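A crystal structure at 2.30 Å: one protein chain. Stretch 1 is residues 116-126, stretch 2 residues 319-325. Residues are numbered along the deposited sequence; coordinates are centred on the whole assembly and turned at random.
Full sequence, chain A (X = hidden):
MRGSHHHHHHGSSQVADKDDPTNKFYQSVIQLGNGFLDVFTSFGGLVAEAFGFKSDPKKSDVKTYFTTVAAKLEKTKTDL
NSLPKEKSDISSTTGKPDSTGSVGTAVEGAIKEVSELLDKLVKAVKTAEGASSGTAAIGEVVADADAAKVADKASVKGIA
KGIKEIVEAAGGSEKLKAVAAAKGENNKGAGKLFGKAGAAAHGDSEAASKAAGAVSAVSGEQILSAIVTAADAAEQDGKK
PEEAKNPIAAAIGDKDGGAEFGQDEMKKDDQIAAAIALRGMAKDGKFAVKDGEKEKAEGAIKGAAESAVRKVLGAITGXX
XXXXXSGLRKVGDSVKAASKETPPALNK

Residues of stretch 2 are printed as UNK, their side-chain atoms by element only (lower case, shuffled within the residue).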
# COMPACT_ATOMS: atom_id res chain seq x y z
N GLU A 116 17.21 11.71 -15.51
CA GLU A 116 16.71 12.44 -14.35
C GLU A 116 15.47 11.73 -13.82
O GLU A 116 15.25 11.64 -12.61
CB GLU A 116 16.36 13.87 -14.74
CG GLU A 116 16.64 14.92 -13.67
CD GLU A 116 17.86 15.78 -14.01
OE1 GLU A 116 17.89 16.34 -15.13
OE2 GLU A 116 18.77 15.91 -13.16
N LEU A 117 14.66 11.23 -14.75
CA LEU A 117 13.44 10.52 -14.43
C LEU A 117 13.85 9.29 -13.61
O LEU A 117 13.35 9.07 -12.51
CB LEU A 117 12.72 10.10 -15.73
CG LEU A 117 11.29 9.55 -15.76
CD1 LEU A 117 11.32 8.14 -16.31
CD2 LEU A 117 10.64 9.60 -14.39
N LEU A 118 14.78 8.51 -14.16
CA LEU A 118 15.27 7.32 -13.47
C LEU A 118 15.77 7.66 -12.06
O LEU A 118 15.50 6.92 -11.11
CB LEU A 118 16.38 6.65 -14.28
CG LEU A 118 15.92 5.98 -15.58
CD1 LEU A 118 17.11 5.67 -16.46
CD2 LEU A 118 15.14 4.72 -15.25
N ASP A 119 16.48 8.77 -11.94
CA ASP A 119 17.00 9.22 -10.64
C ASP A 119 15.89 9.47 -9.63
O ASP A 119 15.99 9.07 -8.47
CB ASP A 119 17.81 10.51 -10.78
CG ASP A 119 19.24 10.26 -11.19
OD1 ASP A 119 19.72 9.12 -11.00
OD2 ASP A 119 19.89 11.21 -11.69
N LYS A 120 14.84 10.14 -10.08
CA LYS A 120 13.70 10.46 -9.23
C LYS A 120 13.00 9.21 -8.72
O LYS A 120 12.57 9.14 -7.57
CB LYS A 120 12.71 11.34 -10.00
CG LYS A 120 13.29 12.68 -10.44
CD LYS A 120 12.27 13.56 -11.14
CE LYS A 120 12.89 14.90 -11.51
NZ LYS A 120 11.96 15.74 -12.31
N LEU A 121 12.88 8.22 -9.59
CA LEU A 121 12.23 6.97 -9.25
C LEU A 121 13.05 6.21 -8.20
O LEU A 121 12.51 5.76 -7.19
CB LEU A 121 12.05 6.11 -10.52
CG LEU A 121 11.09 6.63 -11.60
CD1 LEU A 121 11.23 5.79 -12.87
CD2 LEU A 121 9.66 6.59 -11.09
N VAL A 122 14.35 6.08 -8.43
CA VAL A 122 15.21 5.37 -7.48
C VAL A 122 15.13 6.01 -6.10
O VAL A 122 14.97 5.31 -5.10
CB VAL A 122 16.67 5.35 -7.97
CG1 VAL A 122 17.56 4.68 -6.92
CG2 VAL A 122 16.76 4.59 -9.29
N LYS A 123 15.25 7.33 -6.05
CA LYS A 123 15.17 8.05 -4.78
C LYS A 123 13.80 7.85 -4.14
O LYS A 123 13.70 7.72 -2.92
CB LYS A 123 15.41 9.54 -5.00
CG LYS A 123 16.89 9.97 -4.98
CD LYS A 123 17.72 9.34 -6.10
CE LYS A 123 19.20 9.69 -5.95
NZ LYS A 123 20.04 9.16 -7.08
N ALA A 124 12.76 7.81 -4.97
CA ALA A 124 11.40 7.62 -4.48
C ALA A 124 11.19 6.21 -3.92
O ALA A 124 10.60 6.04 -2.85
CB ALA A 124 10.39 7.91 -5.59
N VAL A 125 11.65 5.18 -4.64
CA VAL A 125 11.46 3.82 -4.16
C VAL A 125 12.30 3.58 -2.91
O VAL A 125 11.89 2.84 -2.02
CB VAL A 125 11.82 2.73 -5.23
CG1 VAL A 125 11.14 3.06 -6.57
CG2 VAL A 125 13.32 2.59 -5.37
N LYS A 126 13.47 4.22 -2.83
CA LYS A 126 14.33 4.05 -1.66
C LYS A 126 13.69 4.66 -0.41
O LYS A 126 13.94 4.20 0.72
CB LYS A 126 15.72 4.65 -1.91
CG LYS A 126 16.56 3.85 -2.90
CD LYS A 126 17.97 4.44 -3.02
CE LYS A 126 18.85 3.66 -4.00
NZ LYS A 126 19.02 2.24 -3.61
N UNK A 319 2.91 1.29 -13.37
CA UNK A 319 3.17 2.72 -13.51
C UNK A 319 4.63 2.96 -13.86
O UNK A 319 4.95 3.63 -14.84
c UNK A 319 3.13 4.92 -12.19
c UNK A 319 3.06 5.48 -10.77
c UNK A 319 2.84 3.42 -12.19
c UNK A 319 2.12 5.63 -13.09
N UNK A 320 5.53 2.41 -13.05
CA UNK A 320 6.96 2.57 -13.30
C UNK A 320 7.33 2.01 -14.66
O UNK A 320 8.04 2.66 -15.44
c UNK A 320 7.62 2.64 -10.88
c UNK A 320 9.24 1.74 -12.60
c UNK A 320 7.77 1.86 -12.19
c UNK A 320 8.27 1.97 -9.69
N UNK A 321 6.83 0.82 -14.97
CA UNK A 321 7.12 0.19 -16.24
C UNK A 321 6.79 1.07 -17.44
O UNK A 321 7.53 1.09 -18.43
N UNK A 322 5.67 1.79 -17.36
CA UNK A 322 5.27 2.67 -18.44
C UNK A 322 6.09 3.95 -18.46
O UNK A 322 6.49 4.42 -19.52
o UNK A 322 1.85 1.71 -17.91
c UNK A 322 3.79 3.01 -18.34
c UNK A 322 2.89 1.81 -18.59
o UNK A 322 3.22 0.98 -19.47
N UNK A 323 6.34 4.53 -17.29
CA UNK A 323 7.12 5.76 -17.20
C UNK A 323 8.47 5.58 -17.91
O UNK A 323 8.90 6.44 -18.67
c UNK A 323 7.34 6.15 -15.74
N UNK A 324 9.11 4.45 -17.64
CA UNK A 324 10.41 4.13 -18.22
C UNK A 324 10.31 3.87 -19.72
O UNK A 324 11.10 4.41 -20.50
c UNK A 324 12.29 2.44 -18.26
c UNK A 324 11.04 2.89 -17.53
c UNK A 324 11.37 3.23 -16.09
N UNK A 325 9.35 3.05 -20.12
CA UNK A 325 9.17 2.72 -21.53
C UNK A 325 8.99 3.97 -22.40
O UNK A 325 9.68 4.14 -23.41
c UNK A 325 7.96 1.80 -21.71
o UNK A 325 6.78 2.43 -21.24

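Position 319 carries four side-chain carbons and no heteroatom. The first carbon bonds to a single further carbon, which then forks into two, so the branch lies at the second atom. None of these atoms touches stretch 1. A four-carbon chain forked at its second atom is leucine, Leu319, with chi1 t and chi2 p.

Position 320 also has four carbons, but the fork is at the first, and one arm is two carbons long; its carbons meet Leu121 and Val125. That beta-branched, unequal pattern identifies isoleucine, Ile320. Its CA-to-CB bond points sideways to stretch 1, yet the side chain still meets it: Ile320 CD1 lies 4.4 Å from Val125 CG1, and Ile320 CG1 lies 4.5 Å from Leu121 CD2.

Position 321 has backbone atoms alone, with no side chain to touch stretch 1, which makes it glycine, Gly321. An ideal CB built here would find nothing of stretch 1 close by, so the contact does not account for the absence of a side chain.

Position 322 shows two carbons, the second bearing two oxygens, and they touch nothing of stretch 1. This short carboxylate is aspartate, Asp322; it is exposed and out of reach of stretch 1.

At position 323 a single carbon follows CA and lies near Leu117, the signature of one carbon alone being that of alanine, Ala323. Its CA-to-CB bond points toward stretch 1, and Ala323 CB sits 4.5 Å from Leu117 CD1. The same methyl, Leu117 CD1, comes closer still to the backbone, 3.8 Å from Ala323 O.

Position 324 has three carbons, one attached to CA and carrying the other two; they meet Leu118 and Leu121. A symmetric fork at the first carbon means valine, Val324, here with chi1 t. Val324 CG2 is 4.1 Å from Leu118 CD2 and likewise 4.1 Å from Leu121 CD1, so one methyl packs against two leucines about a helical turn apart.

Position 325 ends the stretch with one carbon and then one oxygen, which touch nothing of stretch 1: serine, Ser325. It turns back on its own helix, where Ser325 OG donates a hydrogen bond to Asp322 O at 2.6 Å.

The two helices run nearly antiparallel, at 162°, with their axes 10.7 Å apart at closest approach. The register agrees with this: Leu118 CA is 7.5 Å from Val324 CA, while Leu121 CA is 8.0 Å from Ile320 CA, so advancing along one helix means retreating along the other. No hydrogen bond crosses between the stretches. Their side-chain contacts are apolar, and the 242 Å² buried in total comes from Leu117, Leu118, Leu121 and Val125 packing against Ile320, Ala323 and Val324.

Stretch 2 (319-325) LIGDAVS
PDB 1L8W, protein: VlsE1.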